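M157 (Murid herpesvirus 1, PDB 2NYK) acts as a viral, MHC class I-like ligand for the Ly49 receptors of natural killer cells. Local coordinates at residues I39-V48 against W164-K172; D93-A102 against D113-V121. The protein carries 1 engineered substitution. One frame throughout, in Å; residues are numbered along the deposited sequence.

Contact 1 (I39-V48 against W164-K172)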
loop_
_atom_site.group_PDB
_atom_site.type_symbol
_atom_site.label_atom_id
_atom_site.label_comp_id
_atom_site.label_asym_id
_atom_site.label_seq_id
_atom_site.Cartn_x
_atom_site.Cartn_y
_atom_site.Cartn_z
ATOM N N ILE A 39 -2.279 1.303 -7.033
ATOM C CA ILE A 39 -0.828 1.347 -6.980
ATOM C C ILE A 39 -0.479 1.444 -5.511
ATOM O O ILE A 39 -1.058 2.267 -4.795
ATOM C CB ILE A 39 -0.241 2.563 -7.717
ATOM C CG1 ILE A 39 -0.587 2.546 -9.211
ATOM C CG2 ILE A 39 1.317 2.606 -7.547
ATOM C CD1 ILE A 39 -0.183 3.820 -9.874
ATOM N N SER A 40 0.485 0.623 -5.083
ATOM C CA SER A 40 1.008 0.652 -3.729
ATOM C C SER A 40 2.518 0.732 -3.894
ATOM O O SER A 40 3.043 0.439 -4.983
ATOM C CB SER A 40 0.651 -0.651 -3.001
ATOM O OG SER A 40 -0.733 -0.963 -3.227
ATOM N N VAL A 41 3.222 1.095 -2.825
ATOM C CA VAL A 41 4.662 1.138 -2.884
ATOM C C VAL A 41 5.167 0.461 -1.642
ATOM O O VAL A 41 4.505 0.503 -0.605
ATOM C CB VAL A 41 5.238 2.569 -2.950
ATOM C CG1 VAL A 41 4.738 3.311 -4.204
ATOM C CG2 VAL A 41 4.879 3.343 -1.680
ATOM N N ASP A 42 6.335 -0.150 -1.771
ATOM C CA ASP A 42 7.014 -0.832 -0.670
ATOM C C ASP A 42 6.151 -1.844 0.054
ATOM O O ASP A 42 6.215 -1.975 1.278
ATOM C CB ASP A 42 7.643 0.184 0.291
ATOM C CG ASP A 42 8.946 0.708 -0.241
ATOM O OD1 ASP A 42 9.476 0.050 -1.158
ATOM O OD2 ASP A 42 9.454 1.743 0.238
ATOM N N ASN A 43 5.348 -2.558 -0.732
ATOM C CA ASN A 43 4.431 -3.592 -0.221
ATOM C C ASN A 43 3.488 -3.080 0.894
ATOM O O ASN A 43 3.132 -3.823 1.813
ATOM C CB ASN A 43 5.231 -4.836 0.200
ATOM C CG ASN A 43 4.378 -6.091 0.266
ATOM O OD1 ASN A 43 3.445 -6.294 -0.537
ATOM N ND2 ASN A 43 4.688 -6.941 1.228
ATOM N N GLY A 44 3.073 -1.809 0.799
ATOM C CA GLY A 44 2.177 -1.223 1.801
ATOM C C GLY A 44 0.775 -1.102 1.261
ATOM O O GLY A 44 0.437 -1.741 0.276
ATOM N N ARG A 45 -0.044 -0.255 1.882
ATOM C CA ARG A 45 -1.416 -0.051 1.411
ATOM C C ARG A 45 -1.385 0.762 0.125
ATOM O O ARG A 45 -0.387 1.405 -0.171
ATOM C CB ARG A 45 -2.235 0.734 2.457
ATOM C CG ARG A 45 -1.897 0.429 3.926
ATOM C CD ARG A 45 -2.283 -0.980 4.393
ATOM N NE ARG A 45 -3.714 -1.266 4.219
ATOM C CZ ARG A 45 -4.698 -0.982 5.086
ATOM N NH1 ARG A 45 -4.475 -0.372 6.259
ATOM N NH2 ARG A 45 -5.950 -1.312 4.760
ATOM N N PRO A 46 -2.462 0.711 -0.667
ATOM C CA PRO A 46 -2.485 1.494 -1.880
ATOM C C PRO A 46 -2.430 2.994 -1.640
ATOM O O PRO A 46 -3.032 3.523 -0.695
ATOM C CB PRO A 46 -3.817 1.112 -2.531
ATOM C CG PRO A 46 -4.078 -0.313 -2.014
ATOM C CD PRO A 46 -3.640 -0.178 -0.560
ATOM N N VAL A 47 -1.709 3.666 -2.514
ATOM C CA VAL A 47 -1.606 5.137 -2.437
ATOM C C VAL A 47 -2.310 5.819 -3.631
ATOM O O VAL A 47 -2.451 7.056 -3.676
ATOM C CB VAL A 47 -0.135 5.586 -2.316
ATOM C CG1 VAL A 47 0.430 5.162 -0.942
ATOM C CG2 VAL A 47 0.695 5.038 -3.447
ATOM N N VAL A 48 -2.755 4.997 -4.581
ATOM C CA VAL A 48 -3.540 5.458 -5.745
ATOM C C VAL A 48 -4.593 4.405 -6.048
ATOM O O VAL A 48 -4.261 3.215 -6.212
ATOM C CB VAL A 48 -2.655 5.649 -7.029
ATOM C CG1 VAL A 48 -3.537 6.190 -8.204
ATOM C CG2 VAL A 48 -1.507 6.606 -6.775
ATOM N N TRP A 164 8.506 8.896 -8.375
ATOM C CA TRP A 164 8.062 8.366 -7.075
ATOM C C TRP A 164 9.042 8.419 -5.915
ATOM O O TRP A 164 8.624 8.315 -4.763
ATOM C CB TRP A 164 7.567 6.922 -7.240
ATOM C CG TRP A 164 6.250 6.899 -7.985
ATOM C CD1 TRP A 164 6.058 6.870 -9.345
ATOM C CD2 TRP A 164 4.957 6.902 -7.393
ATOM N NE1 TRP A 164 4.713 6.861 -9.628
ATOM C CE2 TRP A 164 4.018 6.890 -8.438
ATOM C CE3 TRP A 164 4.502 6.912 -6.065
ATOM C CZ2 TRP A 164 2.636 6.879 -8.197
ATOM C CZ3 TRP A 164 3.142 6.929 -5.832
ATOM C CH2 TRP A 164 2.227 6.911 -6.889
ATOM N N ARG A 165 10.334 8.554 -6.197
ATOM C CA ARG A 165 11.334 8.501 -5.140
ATOM C C ARG A 165 10.995 9.370 -3.921
ATOM O O ARG A 165 10.974 8.883 -2.815
ATOM C CB ARG A 165 12.724 8.871 -5.660
ATOM C CG ARG A 165 13.711 9.021 -4.536
ATOM C CD ARG A 165 15.150 9.064 -5.029
ATOM N NE ARG A 165 15.450 10.233 -5.850
ATOM C CZ ARG A 165 15.674 11.465 -5.382
ATOM N NH1 ARG A 165 15.613 11.712 -4.082
ATOM N NH2 ARG A 165 15.984 12.450 -6.225
ATOM N N SER A 166 10.758 10.658 -4.143
ATOM C CA SER A 166 10.457 11.581 -3.055
ATOM C C SER A 166 9.227 11.124 -2.248
ATOM O O SER A 166 9.235 11.175 -1.033
ATOM C CB SER A 166 10.233 12.985 -3.621
ATOM O OG SER A 166 9.793 13.871 -2.605
ATOM N N THR A 167 8.183 10.681 -2.940
ATOM C CA THR A 167 6.965 10.172 -2.290
ATOM C C THR A 167 7.283 8.990 -1.388
ATOM O O THR A 167 6.871 8.955 -0.246
ATOM C CB THR A 167 5.901 9.776 -3.345
ATOM O OG1 THR A 167 5.553 10.942 -4.087
ATOM C CG2 THR A 167 4.636 9.198 -2.670
ATOM N N VAL A 168 8.076 8.050 -1.884
ATOM C CA VAL A 168 8.379 6.841 -1.135
ATOM C C VAL A 168 9.267 7.105 0.091
ATOM O O VAL A 168 9.100 6.479 1.126
ATOM C CB VAL A 168 9.051 5.797 -2.044
ATOM C CG1 VAL A 168 9.471 4.583 -1.225
ATOM C CG2 VAL A 168 8.098 5.381 -3.158
ATOM N N GLN A 169 10.226 8.013 -0.039
ATOM C CA GLN A 169 11.068 8.401 1.090
ATOM C C GLN A 169 10.210 9.057 2.186
ATOM O O GLN A 169 10.357 8.746 3.362
ATOM C CB GLN A 169 12.219 9.322 0.616
ATOM C CG GLN A 169 13.100 8.655 -0.471
ATOM C CD GLN A 169 14.328 9.475 -0.900
ATOM O OE1 GLN A 169 14.205 10.574 -1.443
ATOM N NE2 GLN A 169 15.520 8.913 -0.680
ATOM N N LYS A 170 9.304 9.940 1.793
ATOM C CA LYS A 170 8.397 10.587 2.766
ATOM C C LYS A 170 7.500 9.575 3.473
ATOM O O LYS A 170 7.338 9.625 4.695
ATOM C CB LYS A 170 7.514 11.623 2.088
ATOM C CG LYS A 170 8.246 12.836 1.590
ATOM C CD LYS A 170 7.243 13.909 1.184
ATOM C CE LYS A 170 7.931 15.237 0.878
ATOM N NZ LYS A 170 8.686 15.237 -0.407
ATOM N N LEU A 171 6.941 8.640 2.706
ATOM C CA LEU A 171 6.090 7.587 3.278
ATOM C C LEU A 171 6.828 6.744 4.336
ATOM O O LEU A 171 6.243 6.327 5.325
ATOM C CB LEU A 171 5.520 6.716 2.157
ATOM C CG LEU A 171 4.385 7.359 1.336
ATOM C CD1 LEU A 171 3.983 6.468 0.173
ATOM C CD2 LEU A 171 3.174 7.668 2.210
ATOM N N LYS A 172 8.128 6.526 4.141
ATOM C CA LYS A 172 8.917 5.793 5.130
ATOM C C LYS A 172 9.034 6.625 6.391
ATOM O O LYS A 172 8.781 6.133 7.479
ATOM C CB LYS A 172 10.331 5.445 4.631
ATOM C CG LYS A 172 10.464 4.821 3.249
ATOM C CD LYS A 172 11.877 4.196 3.046
ATOM C CE LYS A 172 13.002 5.225 3.301
ATOM N NZ LYS A 172 14.418 4.698 3.246
#
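Val41 turns both methyl groups to the helix: CG2 meets Leu171 CD1 at 3.7 Å, while CG1 lies 4.1 Å from Trp164 CE3. Its CB rests 4.0 Å from Val168 CG2, the two valines passing alongside one another with their tips pointing opposite ways. Leu171 CD1 also meets Val47 CG1 tip to tip at 3.9 Å, so that one methyl touches valines from both arms of the turn. Trp164, its CG anti to the carbonyl carbon (chi1 -71°), brings the six-membered end of its indole down to the sheet. Val48 CG2 approaches that ring in plane, at the edge, 3.7 Å from CH2, whereas Val47 CG2 comes to CZ3 obliquely. Asp42 OD2 lies 3.2 Å from Val168 CG1.

The second shell explains these positions. Val47 N and Val48 N both bond to Ile39 O, a classic beta bulge that directs two successive valines to the helix. Trp164 NE1 is hydrogen-bonded to Glu72 of helix 71-90, which restrains the indole, and Thr22 N bonds to Asp42 OD1, holding the carboxylate against Val168.

Strand 39-41 and helix 164-172 cross at -61°, a long helix laid across an antiparallel sheet as in the MHC class I-like platform.

Contact 2 (D93-A102 against D113-V121); sequences DTQRICVRYA and DVYHTTDTV
Cys98 and Thr117, Arg100 and Tyr115, and Ala102 and Asp113 form three antiparallel hydrogen-bonded pairs, each closed by two N-H...O bonds, among them Arg100 N to Tyr115 O at 2.7 Å. Strands 96-102 and 113-118 run at 169° to each other, their axes 4.6 Å apart at closest approach. In the non-hydrogen-bonded pairs between, Val99 with His116 and Tyr101 with Val114, CA-H...O contacts add to the backbone bonds: Val99 CA, for instance, stands 3.1 Å from Tyr115 O.

The side chains of those two pairs lie on the sheet face covered by helix 71-90. With CG2 trans to the amide nitrogen, Val99 sets this methyl against one face of the His116 imidazole; it is 3.7 Å from the ring centroid, displaced toward the rim, as a CH-pi contact. Val114 CG1 meets one face of the Tyr101 ring similarly, 3.9 Å from its centroid, and Phe75 of the helix packs edge-to-face with that tyrosine.

Together the segments make up most of the beta hairpin 96-106/109-118, which lies between strands 21-30 and 122-128 in the sheet of this MHC class I-like fold. On the opposite face Arg100 is salt-bridged to Glu26, and Asp113 OD1 accepts from Gly127 N, tying the hairpin to both flanking strands. Ala102 CB stands at the edge of the Tyr115 ring, near its plane.

Beyond the paired strands the two segments are joined through Thr94 and Asp119. Thr94 OG1 receives the Asp119 N-H almost straight (2.9 Å, 174°) and donates to Arg96 O, which fixes the rotation of the hydroxyl. Asp119 OD1 in turn accepts Gln95 N at 2.6 Å, the donor standing 38° above the carboxylate plane. Water 1 donates to Asp93 OD1 and is hydrogen-bonded to the hydroxyl of Thr118.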
loop_
_atom_site.group_PDB
_atom_site.type_symbol
_atom_site.label_atom_id
_atom_site.label_comp_id
_atom_site.label_asym_id
_atom_site.label_seq_id
_atom_site.Cartn_x
_atom_site.Cartn_y
_atom_site.Cartn_z
ATOM N N ASP A 93 -15.589 -19.993 -16.304
ATOM C CA ASP A 93 -15.543 -20.687 -15.011
ATOM C C ASP A 93 -15.086 -19.765 -13.869
ATOM O O ASP A 93 -14.719 -20.229 -12.786
ATOM C CB ASP A 93 -14.675 -21.953 -15.095
ATOM C CG ASP A 93 -13.313 -21.701 -15.753
ATOM O OD1 ASP A 93 -12.716 -20.571 -15.561
ATOM O OD2 ASP A 93 -12.828 -22.647 -16.468
ATOM N N THR A 94 -15.115 -18.456 -14.128
ATOM C CA THR A 94 -14.747 -17.446 -13.139
ATOM C C THR A 94 -15.606 -16.190 -13.270
ATOM O O THR A 94 -15.930 -15.757 -14.371
ATOM C CB THR A 94 -13.214 -17.099 -13.175
ATOM O OG1 THR A 94 -12.863 -16.352 -12.003
ATOM C CG2 THR A 94 -12.825 -16.306 -14.423
ATOM N N GLN A 95 -15.972 -15.622 -12.129
ATOM C CA GLN A 95 -16.741 -14.388 -12.079
ATOM C C GLN A 95 -15.832 -13.172 -11.960
ATOM O O GLN A 95 -16.286 -12.036 -12.112
ATOM C CB GLN A 95 -17.727 -14.421 -10.908
ATOM C CG GLN A 95 -18.906 -15.361 -11.128
ATOM C CD GLN A 95 -19.696 -15.020 -12.386
ATOM O OE1 GLN A 95 -20.280 -13.936 -12.501
ATOM N NE2 GLN A 95 -19.705 -15.945 -13.341
ATOM N N ARG A 96 -14.550 -13.417 -11.688
ATOM C CA ARG A 96 -13.586 -12.338 -11.542
ATOM C C ARG A 96 -12.153 -12.753 -11.864
ATOM O O ARG A 96 -11.791 -13.929 -11.803
ATOM C CB ARG A 96 -13.666 -11.722 -10.138
ATOM C CG ARG A 96 -13.465 -12.717 -9.013
ATOM C CD ARG A 96 -14.320 -12.353 -7.779
ATOM N NE ARG A 96 -14.209 -10.937 -7.401
ATOM C CZ ARG A 96 -13.090 -10.352 -6.970
ATOM N NH1 ARG A 96 -11.961 -11.046 -6.869
ATOM N NH2 ARG A 96 -13.100 -9.062 -6.648
ATOM N N ILE A 97 -11.337 -11.766 -12.205
ATOM C CA ILE A 97 -9.919 -12.011 -12.454
ATOM C C ILE A 97 -9.100 -10.838 -11.913
ATOM O O ILE A 97 -9.486 -9.677 -12.046
ATOM C CB ILE A 97 -9.621 -12.232 -13.955
ATOM C CG1 ILE A 97 -8.147 -12.580 -14.175
ATOM C CG2 ILE A 97 -10.019 -10.996 -14.773
ATOM C CD1 ILE A 97 -7.835 -13.069 -15.565
ATOM N N CYS A 98 -7.981 -11.166 -11.291
ATOM C CA CYS A 98 -7.095 -10.151 -10.775
ATOM C C CYS A 98 -5.670 -10.417 -11.246
ATOM O O CYS A 98 -5.244 -11.572 -11.350
ATOM C CB CYS A 98 -7.190 -10.122 -9.252
ATOM S SG CYS A 98 -6.155 -8.873 -8.488
ATOM N N VAL A 99 -4.948 -9.337 -11.549
ATOM C CA VAL A 99 -3.525 -9.424 -11.868
ATOM C C VAL A 99 -2.758 -8.478 -10.949
ATOM O O VAL A 99 -3.225 -7.374 -10.675
ATOM C CB VAL A 99 -3.229 -9.147 -13.367
ATOM C CG1 VAL A 99 -3.676 -7.708 -13.790
ATOM C CG2 VAL A 99 -1.756 -9.365 -13.692
ATOM N N ARG A 100 -1.593 -8.920 -10.474
ATOM C CA ARG A 100 -0.743 -8.100 -9.615
ATOM C C ARG A 100 0.727 -8.172 -10.027
ATOM O O ARG A 100 1.296 -9.255 -10.077
ATOM C CB ARG A 100 -0.875 -8.563 -8.157
ATOM C CG ARG A 100 -0.076 -7.729 -7.136
ATOM C CD ARG A 100 -0.204 -8.389 -5.729
ATOM N NE ARG A 100 0.596 -7.706 -4.701
ATOM C CZ ARG A 100 0.295 -6.516 -4.163
ATOM N NH1 ARG A 100 -0.785 -5.845 -4.549
ATOM N NH2 ARG A 100 1.082 -5.979 -3.239
ATOM N N TYR A 101 1.330 -7.019 -10.312
ATOM C CA TYR A 101 2.757 -6.955 -10.621
ATOM C C TYR A 101 3.424 -6.382 -9.394
ATOM O O TYR A 101 3.160 -5.231 -9.017
ATOM C CB TYR A 101 3.032 -6.052 -11.816
ATOM C CG TYR A 101 2.697 -6.667 -13.168
ATOM C CD1 TYR A 101 1.376 -6.895 -13.549
ATOM C CD2 TYR A 101 3.716 -7.044 -14.048
ATOM C CE1 TYR A 101 1.065 -7.484 -14.780
ATOM C CE2 TYR A 101 3.414 -7.631 -15.294
ATOM C CZ TYR A 101 2.097 -7.837 -15.638
ATOM O OH TYR A 101 1.793 -8.412 -16.854
ATOM N N ALA A 102 4.255 -7.187 -8.755
ATOM C CA ALA A 102 4.980 -6.750 -7.575
ATOM C C ALA A 102 6.428 -6.585 -8.025
ATOM O O ALA A 102 7.152 -7.582 -8.263
ATOM C CB ALA A 102 4.841 -7.792 -6.472
ATOM N N ASP A 113 7.353 -9.970 -9.710
ATOM C CA ASP A 113 6.638 -11.225 -9.545
ATOM C C ASP A 113 5.256 -10.895 -10.028
ATOM O O ASP A 113 4.687 -9.880 -9.639
ATOM C CB ASP A 113 6.610 -11.665 -8.092
ATOM C CG ASP A 113 8.009 -11.921 -7.522
ATOM O OD1 ASP A 113 8.873 -12.488 -8.218
ATOM O OD2 ASP A 113 8.235 -11.543 -6.356
ATOM N N VAL A 114 4.729 -11.722 -10.912
ATOM C CA VAL A 114 3.439 -11.441 -11.524
ATOM C C VAL A 114 2.395 -12.481 -11.094
ATOM O O VAL A 114 2.597 -13.675 -11.290
ATOM C CB VAL A 114 3.565 -11.416 -13.060
ATOM C CG1 VAL A 114 2.223 -11.050 -13.699
ATOM C CG2 VAL A 114 4.694 -10.440 -13.487
ATOM N N TYR A 115 1.278 -12.020 -10.521
ATOM C CA TYR A 115 0.262 -12.931 -10.006
ATOM C C TYR A 115 -1.044 -12.734 -10.739
ATOM O O TYR A 115 -1.487 -11.597 -10.926
ATOM C CB TYR A 115 0.039 -12.686 -8.515
ATOM C CG TYR A 115 1.296 -12.773 -7.701
ATOM C CD1 TYR A 115 1.762 -14.007 -7.249
ATOM C CD2 TYR A 115 2.027 -11.631 -7.380
ATOM C CE1 TYR A 115 2.938 -14.106 -6.483
ATOM C CE2 TYR A 115 3.213 -11.720 -6.608
ATOM C CZ TYR A 115 3.658 -12.966 -6.178
ATOM O OH TYR A 115 4.812 -13.082 -5.414
ATOM N N HIS A 116 -1.653 -13.842 -11.152
ATOM C CA HIS A 116 -2.971 -13.851 -11.760
ATOM C C HIS A 116 -3.848 -14.735 -10.889
ATOM O O HIS A 116 -3.408 -15.799 -10.453
ATOM C CB HIS A 116 -2.915 -14.443 -13.172
ATOM C CG HIS A 116 -2.287 -13.541 -14.186
ATOM N ND1 HIS A 116 -0.924 -13.463 -14.369
ATOM C CD2 HIS A 116 -2.836 -12.682 -15.080
ATOM C CE1 HIS A 116 -0.657 -12.584 -15.318
ATOM N NE2 HIS A 116 -1.802 -12.100 -15.770
ATOM N N THR A 117 -5.075 -14.291 -10.623
ATOM C CA THR A 117 -5.994 -15.057 -9.784
ATOM C C THR A 117 -7.390 -15.060 -10.383
ATOM O O THR A 117 -7.925 -14.003 -10.764
ATOM C CB THR A 117 -6.079 -14.502 -8.358
ATOM O OG1 THR A 117 -4.774 -14.494 -7.781
ATOM C CG2 THR A 117 -6.988 -15.375 -7.496
ATOM N N THR A 118 -7.957 -16.261 -10.463
ATOM C CA THR A 118 -9.349 -16.458 -10.846
ATOM C C THR A 118 -10.002 -17.324 -9.760
ATOM O O THR A 118 -9.325 -17.789 -8.839
ATOM C CB THR A 118 -9.487 -17.142 -12.222
ATOM O OG1 THR A 118 -9.039 -18.497 -12.138
ATOM C CG2 THR A 118 -8.677 -16.410 -13.292
ATOM N N ASP A 119 -11.309 -17.540 -9.873
ATOM C CA ASP A 119 -12.053 -18.337 -8.892
ATOM C C ASP A 119 -11.400 -19.685 -8.600
ATOM O O ASP A 119 -11.233 -20.058 -7.433
ATOM C CB ASP A 119 -13.494 -18.539 -9.354
ATOM C CG ASP A 119 -14.283 -17.244 -9.397
ATOM O OD1 ASP A 119 -15.292 -17.205 -10.127
ATOM O OD2 ASP A 119 -13.899 -16.263 -8.709
ATOM N N THR A 120 -11.000 -20.396 -9.653
ATOM C CA THR A 120 -10.428 -21.737 -9.500
ATOM C C THR A 120 -8.917 -21.848 -9.782
ATOM O O THR A 120 -8.330 -22.921 -9.579
ATOM C CB THR A 120 -11.160 -22.749 -10.399
ATOM O OG1 THR A 120 -11.045 -22.335 -11.771
ATOM C CG2 THR A 120 -12.629 -22.834 -10.009
ATOM N N VAL A 121 -8.284 -20.769 -10.249
ATOM C CA VAL A 121 -6.875 -20.853 -10.666
ATOM C C VAL A 121 -6.013 -19.706 -10.148
ATOM O O VAL A 121 -6.396 -18.539 -10.214
ATOM C CB VAL A 121 -6.715 -20.977 -12.212
ATOM C CG1 VAL A 121 -5.257 -21.183 -12.592
ATOM C CG2 VAL A 121 -7.553 -22.124 -12.759
HETATM O O HOH W 1 -11.730 -20.138 -12.781
#

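Segment 39-48 of contact 1 and both strands of contact 2 lie in the same antiparallel sheet, the centres of the two contacts 23 Å apart. Strand 21-30 separates them, pairing with strand 35-41 along one edge and strand 96-106 along the other. The whole of contact 2 falls in the stretch of chain between the two segments of contact 1. They touch where Asn43 OD1 packs 3.6 Å from Arg100 NH2. Helix 71-90 spans both, touching Ile39 of contact 1 through Glu72 and Leu76, and Tyr101 of contact 2 through Gln79 and Arg82. The nearby sugars belong to a glycan on the protein itself: a fucose and an N-acetylglucosamine each lie about 8 Å from the Lys172 side chain of contact 1.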